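Local atomic coordinates of formate-dependent phosphoribosylglycinamide formyltransferase (Mycobacterium tuberculosis H37Rv, PDB entry 6KHR), a protein that belongs to the ATP-grasp superfamily of enzymes and assembles here as two copies of the same chain. Residues P62-R65 and Q69-V72; V71-T76 and T82-R87; G133-A138 and C215-V220; E242-I247 and R319-S324. All blocks are in the same frame, centred on the assembly; numbering follows the deposited sequence.

Interaction 1 (P62-R65 and Q69-V72); sequences PAHR and QSVV
His64 and Ser70 join a helix to the strand that follows it in a beta-alpha-beta unit (strand 51-56, helix 62-66, strand 69-72), part of a five-stranded parallel sheet with the 3-2-1-4-5 strand order of Rossmann-like folds. The tight part is a CH-pi contact. Ser70 CB stands over one face of the imidazole, 4.2 Å from the His64 ring centroid and 18° off the ring normal, shifted from the middle toward the rim. The serine hydroxyl runs across that approach, toward the root of the same side chain, with Ser70 OG 3.4 Å from His64 CB. It also comes 3.0 Å from His64 O, but the angle is poor and no hydrogen bond results. The ring is turned toward the strand by chi1 of -75°, which sets CG beside the backbone N of His64 and anti to its carbonyl carbon; Ala54 and Asp56 of strand 51-56 also touch this side chain.

The looser side lies farther along the strand, where exposed Val72 offers little more than a methyl: its CG2 is 4.3 Å from His64 NE2. Arg65 turns its CB away from the strand and packs on Ala67 of the second subunit. Between the two regimes, the Val71 carbonyl approaches the imidazole obliquely, with Val71 O 3.5 Å from His64 NE2.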
loop_
_atom_site.group_PDB
_atom_site.type_symbol
_atom_site.label_atom_id
_atom_site.label_comp_id
_atom_site.label_asym_id
_atom_site.label_seq_id
_atom_site.Cartn_x
_atom_site.Cartn_y
_atom_site.Cartn_z
ATOM N N PRO A 62 -2.173 -2.148 -16.647
ATOM C CA PRO A 62 -2.193 -1.352 -15.398
ATOM C C PRO A 62 -0.843 -0.850 -14.888
ATOM O O PRO A 62 -0.731 0.333 -14.543
ATOM C CB PRO A 62 -2.851 -2.313 -14.396
ATOM C CG PRO A 62 -3.760 -3.146 -15.229
ATOM C CD PRO A 62 -3.091 -3.300 -16.580
ATOM N N ALA A 63 0.182 -1.708 -14.813
ATOM C CA ALA A 63 1.477 -1.246 -14.314
ATOM C C ALA A 63 2.205 -0.339 -15.302
ATOM O O ALA A 63 3.137 0.366 -14.904
ATOM C CB ALA A 63 2.363 -2.441 -13.938
ATOM N N HIS A 64 1.804 -0.338 -16.579
ATOM C CA HIS A 64 2.370 0.601 -17.549
ATOM C C HIS A 64 2.191 2.048 -17.116
ATOM O O HIS A 64 3.063 2.885 -17.389
ATOM C CB HIS A 64 1.725 0.406 -18.924
ATOM C CG HIS A 64 2.191 -0.812 -19.654
ATOM N ND1 HIS A 64 2.951 -1.797 -19.057
ATOM C CD2 HIS A 64 2.011 -1.209 -20.939
ATOM C CE1 HIS A 64 3.217 -2.742 -19.940
ATOM N NE2 HIS A 64 2.660 -2.409 -21.091
ATOM N N ARG A 65 1.079 2.359 -16.439
ATOM C CA ARG A 65 0.706 3.751 -16.190
ATOM C C ARG A 65 1.653 4.422 -15.202
ATOM O O ARG A 65 1.966 5.611 -15.341
ATOM C CB ARG A 65 -0.735 3.823 -15.682
ATOM C CG ARG A 65 -1.572 4.953 -16.297
ATOM C CD ARG A 65 -1.077 6.358 -15.896
ATOM N NE ARG A 65 -1.081 7.301 -17.022
ATOM C CZ ARG A 65 0.009 7.842 -17.566
ATOM N NH1 ARG A 65 1.217 7.553 -17.089
ATOM N NH2 ARG A 65 -0.104 8.684 -18.590
ATOM N N GLN A 69 9.318 2.714 -17.173
ATOM C CA GLN A 69 9.486 2.380 -18.578
ATOM C C GLN A 69 8.497 1.282 -18.919
ATOM O O GLN A 69 8.361 0.312 -18.167
ATOM C CB GLN A 69 10.915 1.938 -18.870
ATOM C CG GLN A 69 11.183 1.671 -20.321
ATOM C CD GLN A 69 12.659 1.505 -20.581
ATOM O OE1 GLN A 69 13.466 1.526 -19.649
ATOM N NE2 GLN A 69 13.028 1.342 -21.850
ATOM N N SER A 70 7.779 1.459 -20.021
ATOM C CA SER A 70 6.778 0.507 -20.474
ATOM C C SER A 70 7.279 -0.184 -21.735
ATOM O O SER A 70 7.978 0.420 -22.556
ATOM C CB SER A 70 5.434 1.193 -20.741
ATOM O OG SER A 70 4.855 1.667 -19.530
ATOM N N VAL A 71 6.938 -1.456 -21.867
ATOM C CA VAL A 71 7.376 -2.261 -22.992
ATOM C C VAL A 71 6.237 -3.187 -23.380
ATOM O O VAL A 71 5.576 -3.767 -22.516
ATOM C CB VAL A 71 8.663 -3.054 -22.664
ATOM C CG1 VAL A 71 8.998 -4.018 -23.788
ATOM C CG2 VAL A 71 9.832 -2.099 -22.440
ATOM N N VAL A 72 6.003 -3.301 -24.680
ATOM C CA VAL A 72 5.006 -4.196 -25.247
ATOM C C VAL A 72 5.740 -5.277 -26.021
ATOM O O VAL A 72 6.473 -4.980 -26.970
ATOM C CB VAL A 72 4.035 -3.441 -26.163
ATOM C CG1 VAL A 72 3.226 -4.417 -26.986
ATOM C CG2 VAL A 72 3.128 -2.542 -25.335
#

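Interaction 2 (V71-T76 and T82-R87); sequences VVVTMT and TAVIRR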
loop_
_atom_site.group_PDB
_atom_site.type_symbol
_atom_site.label_atom_id
_atom_site.label_comp_id
_atom_site.label_asym_id
_atom_site.label_seq_id
_atom_site.Cartn_x
_atom_site.Cartn_y
_atom_site.Cartn_z
ATOM N N VAL A 71 6.938 -1.456 -21.867
ATOM C CA VAL A 71 7.376 -2.261 -22.992
ATOM C C VAL A 71 6.237 -3.187 -23.380
ATOM O O VAL A 71 5.576 -3.767 -22.516
ATOM C CB VAL A 71 8.663 -3.054 -22.664
ATOM C CG1 VAL A 71 8.998 -4.018 -23.788
ATOM C CG2 VAL A 71 9.832 -2.099 -22.440
ATOM N N VAL A 72 6.003 -3.301 -24.680
ATOM C CA VAL A 72 5.006 -4.196 -25.247
ATOM C C VAL A 72 5.740 -5.277 -26.021
ATOM O O VAL A 72 6.473 -4.980 -26.970
ATOM C CB VAL A 72 4.035 -3.441 -26.163
ATOM C CG1 VAL A 72 3.226 -4.417 -26.986
ATOM C CG2 VAL A 72 3.128 -2.542 -25.335
ATOM N N VAL A 73 5.572 -6.529 -25.608
ATOM C CA VAL A 73 6.066 -7.656 -26.387
ATOM C C VAL A 73 5.150 -8.835 -26.140
ATOM O O VAL A 73 4.626 -9.015 -25.040
ATOM C CB VAL A 73 7.519 -8.054 -26.043
ATOM C CG1 VAL A 73 8.432 -7.800 -27.236
ATOM C CG2 VAL A 73 7.994 -7.339 -24.797
ATOM N N THR A 74 4.963 -9.650 -27.169
ATOM C CA THR A 74 4.323 -10.941 -26.962
ATOM C C THR A 74 5.274 -11.759 -26.109
ATOM O O THR A 74 6.258 -12.309 -26.600
ATOM C CB THR A 74 4.021 -11.623 -28.288
ATOM O OG1 THR A 74 3.373 -10.685 -29.158
ATOM C CG2 THR A 74 3.103 -12.820 -28.068
ATOM N N MET A 75 5.011 -11.804 -24.807
ATOM C CA MET A 75 5.937 -12.465 -23.896
ATOM C C MET A 75 5.982 -13.972 -24.113
ATOM O O MET A 75 6.983 -14.612 -23.768
ATOM C CB MET A 75 5.547 -12.127 -22.462
ATOM C CG MET A 75 5.531 -10.635 -22.226
ATOM S SD MET A 75 5.118 -10.199 -20.537
ATOM C CE MET A 75 3.421 -10.781 -20.459
ATOM N N THR A 76 4.923 -14.537 -24.680
ATOM C CA THR A 76 4.896 -15.928 -25.127
ATOM C C THR A 76 5.649 -16.120 -26.439
ATOM O O THR A 76 5.218 -16.890 -27.296
ATOM C CB THR A 76 3.444 -16.376 -25.263
ATOM O OG1 THR A 76 2.801 -15.602 -26.281
ATOM C CG2 THR A 76 2.688 -16.165 -23.954
ATOM N N THR A 82 13.390 -12.575 -25.488
ATOM C CA THR A 82 14.803 -12.625 -25.129
ATOM C C THR A 82 15.552 -11.409 -25.660
ATOM O O THR A 82 16.462 -10.896 -24.997
ATOM C CB THR A 82 15.423 -13.926 -25.643
ATOM O OG1 THR A 82 14.707 -15.042 -25.096
ATOM C CG2 THR A 82 16.873 -14.021 -25.223
ATOM N N ALA A 83 15.186 -10.931 -26.848
ATOM C CA ALA A 83 15.785 -9.697 -27.343
ATOM C C ALA A 83 15.496 -8.541 -26.398
ATOM O O ALA A 83 16.394 -7.761 -26.059
ATOM C CB ALA A 83 15.264 -9.386 -28.745
ATOM N N VAL A 84 14.241 -8.437 -25.947
ATOM C CA VAL A 84 13.826 -7.367 -25.043
ATOM C C VAL A 84 14.659 -7.381 -23.770
ATOM O O VAL A 84 15.029 -6.324 -23.238
ATOM C CB VAL A 84 12.320 -7.497 -24.735
ATOM C CG1 VAL A 84 11.969 -6.827 -23.420
ATOM C CG2 VAL A 84 11.502 -6.909 -25.858
ATOM N N ILE A 85 14.967 -8.570 -23.258
ATOM C CA ILE A 85 15.707 -8.618 -22.008
ATOM C C ILE A 85 17.169 -8.281 -22.258
ATOM O O ILE A 85 17.817 -7.651 -21.416
ATOM C CB ILE A 85 15.518 -9.988 -21.331
ATOM C CG1 ILE A 85 14.017 -10.305 -21.197
ATOM C CG2 ILE A 85 16.139 -9.991 -19.951
ATOM C CD1 ILE A 85 13.679 -11.655 -20.562
ATOM N N ARG A 86 17.691 -8.645 -23.428
ATOM C CA ARG A 86 19.090 -8.378 -23.730
ATOM C C ARG A 86 19.325 -6.890 -23.956
ATOM O O ARG A 86 20.323 -6.331 -23.484
ATOM C CB ARG A 86 19.516 -9.190 -24.951
ATOM C CG ARG A 86 21.002 -9.513 -25.003
ATOM C CD ARG A 86 21.406 -10.428 -23.855
ATOM N NE ARG A 86 20.978 -11.809 -24.064
ATOM C CZ ARG A 86 20.931 -12.723 -23.101
ATOM N NH1 ARG A 86 21.275 -12.390 -21.864
ATOM N NH2 ARG A 86 20.533 -13.961 -23.372
ATOM N N ARG A 87 18.411 -6.228 -24.668
ATOM C CA ARG A 87 18.568 -4.800 -24.917
ATOM C C ARG A 87 18.525 -4.016 -23.617
ATOM O O ARG A 87 19.450 -3.267 -23.292
ATOM C CB ARG A 87 17.481 -4.308 -25.880
ATOM C CG ARG A 87 17.735 -2.898 -26.414
ATOM C CD ARG A 87 16.458 -2.218 -26.886
ATOM N NE ARG A 87 15.755 -2.973 -27.925
ATOM C CZ ARG A 87 15.849 -2.723 -29.230
ATOM N NH1 ARG A 87 16.617 -1.734 -29.667
ATOM N NH2 ARG A 87 15.168 -3.460 -30.100
#
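Val84 carries chi1 of 156°, with CG1 anti to its backbone N and CG2 anti to its carbonyl carbon; this splits its two methyls between Val71 and Val73. Val71 has the matching torsion, chi1 173°, and thereby presents its own CG1 to the helix. The contact is the first half of a beta-alpha-beta crossover in the Rossmann-like parallel sheet: strand 69-72, at one edge, leads into helix 78-88, after which the chain returns through strand 92-95 on the far side of strands 51-56 and 28-32.

The alternation of the strand supplies the evidence for which face is covered. Val71 and Val73 point toward the helix, whereas Val72 between them points away, so two residues of this segment, i and i+2, meet a single helical residue. No hydrogen bond crosses between the segments; the join is entirely apolar and buries 109 Å², with Val84 contributing more than half. Val71 and Val84 pass alongside with their side chains running opposite ways, Val71 CG1 and Val84 CG1 4.1 Å apart, a light touch. Val73 and Val84 instead meet tip to tip, and here the packing is closer.

Around them, Val55 of the neighbouring strand touches both Val71 and Val73, while Leu88, one helical turn beyond Val84, also packs on Val71. The fork of Val73 closes on one methyl: Val84 CG2 lies 3.5 Å from Val73 CG1 and 3.7 Å from Val73 CG2.

Interaction 3 (G133-A138 and C215-V220); sequences GLRRLA and CAESVV
Arg135 of helix 131-141 meets Glu217 of strand 214-217, the middle strand of a three-stranded antiparallel sheet, and theirs is the pair that brings the two segments together; Glu217 lies within the ATP-grasp domain. Followed in order, helix residues 133-138 begin at Gly133, whose carbonyl receives the Leu137 N-H, with Gly133 O 2.9 Å from Leu137 N. Leu134 faces another part of the fold, packing on Asp305 and Val306 of strand 300-307. Arg135, the next residue, directs its CB toward the strand and supplies the whole helical side of the contact. Its chain bends at chi2, -65°. The backbones stay well apart, Arg135 CA 10.7 Å from Cys215 CA at their closest, and the long chains of Arg135 and Glu217 together bridge the distance. Ala138 closes the segment, its N 2.8 Å from Leu134 O, and returns to strand 300-307 by touching Phe303.

On its strand, Glu217 answers with a chain extended beyond CG. The two side chains cross at about a right angle, and the guanidinium and carboxylate planes stand 79° apart. Glu217 OE2 arrives at the guanidinium edge, near its plane, 3.6 Å from Arg135 NH1 and 4.0 Å from Arg135 NH2. Phe149 of the adjoining strand touches both side chains.

With no hydrogen bond formed, and the planes nearly perpendicular, this is a long salt bridge whose attraction should be chiefly electrostatic. Since Arg131 brings a second guanidinium close to that of Arg135, the carboxylate may partly offset more than one positive charge.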
loop_
_atom_site.group_PDB
_atom_site.type_symbol
_atom_site.label_atom_id
_atom_site.label_comp_id
_atom_site.label_asym_id
_atom_site.label_seq_id
_atom_site.Cartn_x
_atom_site.Cartn_y
_atom_site.Cartn_z
ATOM N N GLY A 133 3.769 -32.100 -13.284
ATOM C CA GLY A 133 5.087 -32.237 -12.696
ATOM C C GLY A 133 5.182 -31.674 -11.295
ATOM O O GLY A 133 6.012 -32.119 -10.497
ATOM N N LEU A 134 4.341 -30.697 -10.978
ATOM C CA LEU A 134 4.353 -30.136 -9.636
ATOM C C LEU A 134 3.689 -31.087 -8.645
ATOM O O LEU A 134 4.177 -31.265 -7.517
ATOM C CB LEU A 134 3.673 -28.759 -9.629
ATOM C CG LEU A 134 3.706 -28.120 -8.238
ATOM C CD1 LEU A 134 5.100 -27.618 -7.970
ATOM C CD2 LEU A 134 2.683 -26.997 -8.098
ATOM N N ARG A 135 2.576 -31.708 -9.046
ATOM C CA ARG A 135 1.967 -32.731 -8.202
ATOM C C ARG A 135 2.959 -33.856 -7.930
ATOM O O ARG A 135 3.188 -34.231 -6.773
ATOM C CB ARG A 135 0.696 -33.279 -8.855
ATOM C CG ARG A 135 -0.581 -32.717 -8.290
ATOM C CD ARG A 135 -0.783 -33.120 -6.832
ATOM N NE ARG A 135 -1.702 -32.204 -6.156
ATOM C CZ ARG A 135 -2.999 -32.437 -5.985
ATOM N NH1 ARG A 135 -3.531 -33.565 -6.439
ATOM N NH2 ARG A 135 -3.765 -31.552 -5.354
ATOM N N ARG A 136 3.585 -34.380 -8.993
ATOM C CA ARG A 136 4.538 -35.474 -8.837
ATOM C C ARG A 136 5.752 -35.040 -8.029
ATOM O O ARG A 136 6.321 -35.851 -7.291
ATOM C CB ARG A 136 4.961 -36.001 -10.205
ATOM N N LEU A 137 6.152 -33.771 -8.135
ATOM C CA LEU A 137 7.204 -33.265 -7.263
ATOM C C LEU A 137 6.746 -33.244 -5.805
ATOM O O LEU A 137 7.497 -33.609 -4.887
ATOM C CB LEU A 137 7.628 -31.865 -7.717
ATOM C CG LEU A 137 8.532 -31.152 -6.704
ATOM C CD1 LEU A 137 9.872 -31.881 -6.625
ATOM C CD2 LEU A 137 8.727 -29.670 -7.011
ATOM N N ALA A 138 5.513 -32.822 -5.565
ATOM C CA ALA A 138 5.052 -32.673 -4.190
ATOM C C ALA A 138 4.840 -34.028 -3.533
ATOM O O ALA A 138 5.334 -34.285 -2.426
ATOM C CB ALA A 138 3.766 -31.853 -4.162
ATOM N N CYS A 215 -6.585 -36.207 -15.358
ATOM C CA CYS A 215 -6.262 -36.353 -13.946
ATOM C C CYS A 215 -7.493 -36.732 -13.132
ATOM O O CYS A 215 -8.531 -36.065 -13.210
ATOM C CB CYS A 215 -5.669 -35.056 -13.410
ATOM S SG CYS A 215 -5.291 -35.190 -11.688
ATOM N N ALA A 216 -7.364 -37.779 -12.326
ATOM C CA ALA A 216 -8.445 -38.248 -11.472
ATOM C C ALA A 216 -8.067 -38.039 -10.012
ATOM O O ALA A 216 -6.977 -38.438 -9.591
ATOM C CB ALA A 216 -8.753 -39.721 -11.730
ATOM N N GLU A 217 -8.970 -37.426 -9.245
ATOM C CA GLU A 217 -8.741 -37.113 -7.840
ATOM C C GLU A 217 -9.845 -37.713 -6.985
ATOM O O GLU A 217 -11.029 -37.591 -7.314
ATOM C CB GLU A 217 -8.678 -35.602 -7.601
ATOM C CG GLU A 217 -7.343 -34.967 -7.944
ATOM C CD GLU A 217 -7.195 -33.578 -7.355
ATOM O OE1 GLU A 217 -7.145 -32.594 -8.126
ATOM O OE2 GLU A 217 -7.136 -33.472 -6.113
ATOM N N SER A 218 -9.455 -38.371 -5.900
ATOM C CA SER A 218 -10.409 -38.747 -4.871
ATOM C C SER A 218 -10.780 -37.517 -4.059
ATOM O O SER A 218 -9.938 -36.652 -3.797
ATOM C CB SER A 218 -9.832 -39.828 -3.961
ATOM O OG SER A 218 -10.046 -41.107 -4.522
ATOM N N VAL A 219 -12.049 -37.439 -3.674
ATOM C CA VAL A 219 -12.578 -36.264 -2.998
ATOM C C VAL A 219 -12.541 -36.478 -1.495
ATOM O O VAL A 219 -12.977 -37.519 -0.986
ATOM C CB VAL A 219 -13.998 -35.958 -3.468
ATOM C CG1 VAL A 219 -14.451 -34.633 -2.886
ATOM C CG2 VAL A 219 -14.007 -35.909 -4.945
ATOM N N VAL A 220 -12.021 -35.481 -0.787
ATOM C CA VAL A 220 -11.815 -35.544 0.651
ATOM C C VAL A 220 -12.614 -34.432 1.308
ATOM O O VAL A 220 -12.872 -33.384 0.712
ATOM C CB VAL A 220 -10.322 -35.425 1.027
ATOM C CG1 VAL A 220 -10.055 -36.161 2.328
ATOM C CG2 VAL A 220 -9.435 -35.944 -0.096
#

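Interaction 4 (E242-I247 and R319-S324); sequences EFCAPI and RSQRLS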
loop_
_atom_site.group_PDB
_atom_site.type_symbol
_atom_site.label_atom_id
_atom_site.label_comp_id
_atom_site.label_asym_id
_atom_site.label_seq_id
_atom_site.Cartn_x
_atom_site.Cartn_y
_atom_site.Cartn_z
ATOM N N GLU A 242 10.385 -16.702 6.111
ATOM C CA GLU A 242 9.314 -16.252 6.982
ATOM C C GLU A 242 7.986 -16.824 6.520
ATOM O O GLU A 242 7.761 -17.025 5.323
ATOM C CB GLU A 242 9.200 -14.730 6.981
ATOM C CG GLU A 242 10.489 -14.001 7.205
ATOM C CD GLU A 242 10.676 -13.639 8.646
ATOM O OE1 GLU A 242 10.729 -14.568 9.480
ATOM O OE2 GLU A 242 10.748 -12.431 8.947
ATOM N N PHE A 243 7.087 -17.043 7.478
ATOM C CA PHE A 243 5.741 -17.513 7.196
ATOM C C PHE A 243 4.722 -16.448 7.582
ATOM O O PHE A 243 4.784 -15.869 8.666
ATOM C CB PHE A 243 5.449 -18.814 7.939
ATOM C CG PHE A 243 6.369 -19.934 7.567
ATOM C CD1 PHE A 243 7.590 -20.080 8.192
ATOM C CD2 PHE A 243 6.010 -20.841 6.583
ATOM C CE1 PHE A 243 8.445 -21.112 7.845
ATOM C CE2 PHE A 243 6.847 -21.871 6.237
ATOM C CZ PHE A 243 8.070 -22.012 6.867
ATOM N N CYS A 244 3.775 -16.200 6.705
ATOM C CA CYS A 244 2.708 -15.330 7.144
ATOM C C CYS A 244 1.718 -16.120 8.001
ATOM O O CYS A 244 1.807 -17.344 8.118
ATOM C CB CYS A 244 2.061 -14.680 5.936
ATOM S SG CYS A 244 3.222 -13.504 5.184
ATOM N N ALA A 245 0.818 -15.402 8.669
ATOM C CA ALA A 245 -0.298 -16.062 9.336
ATOM C C ALA A 245 -1.217 -16.671 8.284
ATOM O O ALA A 245 -1.427 -16.070 7.226
ATOM C CB ALA A 245 -1.087 -15.088 10.228
ATOM N N PRO A 246 -1.764 -17.860 8.539
ATOM C CA PRO A 246 -2.606 -18.524 7.535
ATOM C C PRO A 246 -3.697 -17.592 7.044
ATOM O O PRO A 246 -4.292 -16.846 7.825
ATOM C CB PRO A 246 -3.198 -19.718 8.296
ATOM C CG PRO A 246 -2.241 -19.975 9.387
ATOM C CD PRO A 246 -1.689 -18.625 9.793
ATOM N N ILE A 247 -3.958 -17.636 5.741
ATOM C CA ILE A 247 -5.022 -16.860 5.120
ATOM C C ILE A 247 -6.104 -17.846 4.698
ATOM O O ILE A 247 -5.842 -18.745 3.885
ATOM C CB ILE A 247 -4.499 -16.034 3.935
ATOM C CG1 ILE A 247 -3.500 -14.980 4.402
ATOM C CG2 ILE A 247 -5.637 -15.318 3.178
ATOM C CD1 ILE A 247 -2.900 -14.209 3.190
ATOM N N ARG A 319 -4.053 -4.527 4.146
ATOM C CA ARG A 319 -4.466 -3.878 5.385
ATOM C C ARG A 319 -4.235 -4.693 6.647
ATOM O O ARG A 319 -4.255 -4.108 7.734
ATOM C CB ARG A 319 -5.958 -3.500 5.338
ATOM C CG ARG A 319 -6.290 -2.333 4.437
ATOM C CD ARG A 319 -5.633 -1.077 4.976
ATOM N NE ARG A 319 -5.706 0.017 4.023
ATOM C CZ ARG A 319 -4.887 1.062 4.035
ATOM N NH1 ARG A 319 -3.938 1.142 4.960
ATOM N NH2 ARG A 319 -5.015 2.025 3.128
ATOM N N SER A 320 -4.031 -6.009 6.557
ATOM C CA SER A 320 -3.933 -6.793 7.791
ATOM C C SER A 320 -2.506 -7.022 8.268
ATOM O O SER A 320 -2.314 -7.384 9.436
ATOM C CB SER A 320 -4.618 -8.145 7.623
ATOM O OG SER A 320 -4.263 -8.723 6.383
ATOM N N GLN A 321 -1.508 -6.815 7.420
ATOM C CA GLN A 321 -0.116 -6.996 7.810
ATOM C C GLN A 321 0.613 -5.668 7.775
ATOM O O GLN A 321 0.288 -4.804 6.967
ATOM C CB GLN A 321 0.625 -7.971 6.877
ATOM C CG GLN A 321 -0.050 -9.300 6.677
ATOM C CD GLN A 321 0.897 -10.360 6.185
ATOM O OE1 GLN A 321 0.952 -11.443 6.749
ATOM N NE2 GLN A 321 1.651 -10.057 5.126
ATOM N N ARG A 322 1.619 -5.529 8.650
ATOM C CA ARG A 322 2.559 -4.416 8.544
ATOM C C ARG A 322 3.078 -4.259 7.112
ATOM O O ARG A 322 3.033 -3.168 6.541
ATOM C CB ARG A 322 3.718 -4.619 9.524
ATOM C CG ARG A 322 4.518 -3.367 9.816
ATOM C CD ARG A 322 5.739 -3.660 10.703
ATOM N NE ARG A 322 6.835 -4.240 9.921
ATOM C CZ ARG A 322 7.826 -3.562 9.333
ATOM N NH1 ARG A 322 7.910 -2.250 9.401
ATOM N NH2 ARG A 322 8.757 -4.219 8.665
ATOM N N LEU A 323 3.571 -5.336 6.517
ATOM C CA LEU A 323 4.070 -5.336 5.139
ATOM C C LEU A 323 3.144 -6.190 4.274
ATOM O O LEU A 323 2.947 -7.380 4.548
ATOM C CB LEU A 323 5.501 -5.867 5.076
ATOM C CG LEU A 323 6.500 -5.140 5.990
ATOM C CD1 LEU A 323 7.918 -5.664 5.841
ATOM C CD2 LEU A 323 6.481 -3.667 5.692
ATOM N N SER A 324 2.566 -5.583 3.244
ATOM C CA SER A 324 1.666 -6.329 2.383
ATOM C C SER A 324 2.454 -7.316 1.527
ATOM O O SER A 324 3.680 -7.222 1.386
ATOM C CB SER A 324 0.868 -5.385 1.484
ATOM O OG SER A 324 1.720 -4.731 0.560
HETATM O O HOH W 1 1.503 -12.370 8.916
#
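Within the ATP-grasp domain, Cys244, where the long strand 238-252 of the antiparallel sheet is interrupted, meets Gln321, the residue at which the chain leaves helix 317-320. The polar end of the glutamine makes the approach: Gln321 OE1 lies 3.4 Å from Cys244 SG and 3.5 Å from Cys244 CB, while Gln321 NE2 is 3.8 Å from the same sulfur. The sulfur is therefore close to both ends of the amide. Gln321 gets there with CG anti to its carbonyl carbon, chi1 -52°, and a chain extended beyond CG; Cys244 points its CB back toward it.

The orientation of the amide has support on both ends. Gln321 NE2 gives a weak hydrogen bond to Leu323 O, 3.0 Å long and bent to 133°, which ties the side chain to its own turn. Gln261, through its NE2, donates to Gln321 OE1 and also to Ala245 O, so this one amide links the two segments from outside. A water lies 3.1 Å from Ala245 N, which donates to it; its separation from Gln321 OE1 is too short to be trusted at this resolution.

Both Cys244 and Gln321 touch Leu328 of helix 325-334. Nearby, the subunit interface begins: Arg319 forms a salt bridge with Glu327 of the second subunit. The turn ends at Ser324, the N-cap of helix 325-334; the short link between helices 317-320 and 325-334, with a buried glutamine at its start, thus packs against the antiparallel sheet of the ATP-grasp domain.

How the interactions relate
Interactions 1 and 2 lie on the same Rossmann-like sheet and share Val71 and Val72; their centres are about 13 Å apart. Strand 69-72 thus receives helix 62-66 and helix 78-88 in succession, Ser70 pointing to the first and Val71 to the second, consistent with helices on opposite faces. Interactions 3 and 4 follow later in the chain, their centres about 28 Å apart and their nearest atoms about 15 Å apart, without touching. Interaction 3 lies on the opposite side of the chain's centre from interaction 1, about 37 Å between centres. Interactions 1 and 4, about 15 Å apart at their nearest atoms, each include residues that reach the second subunit.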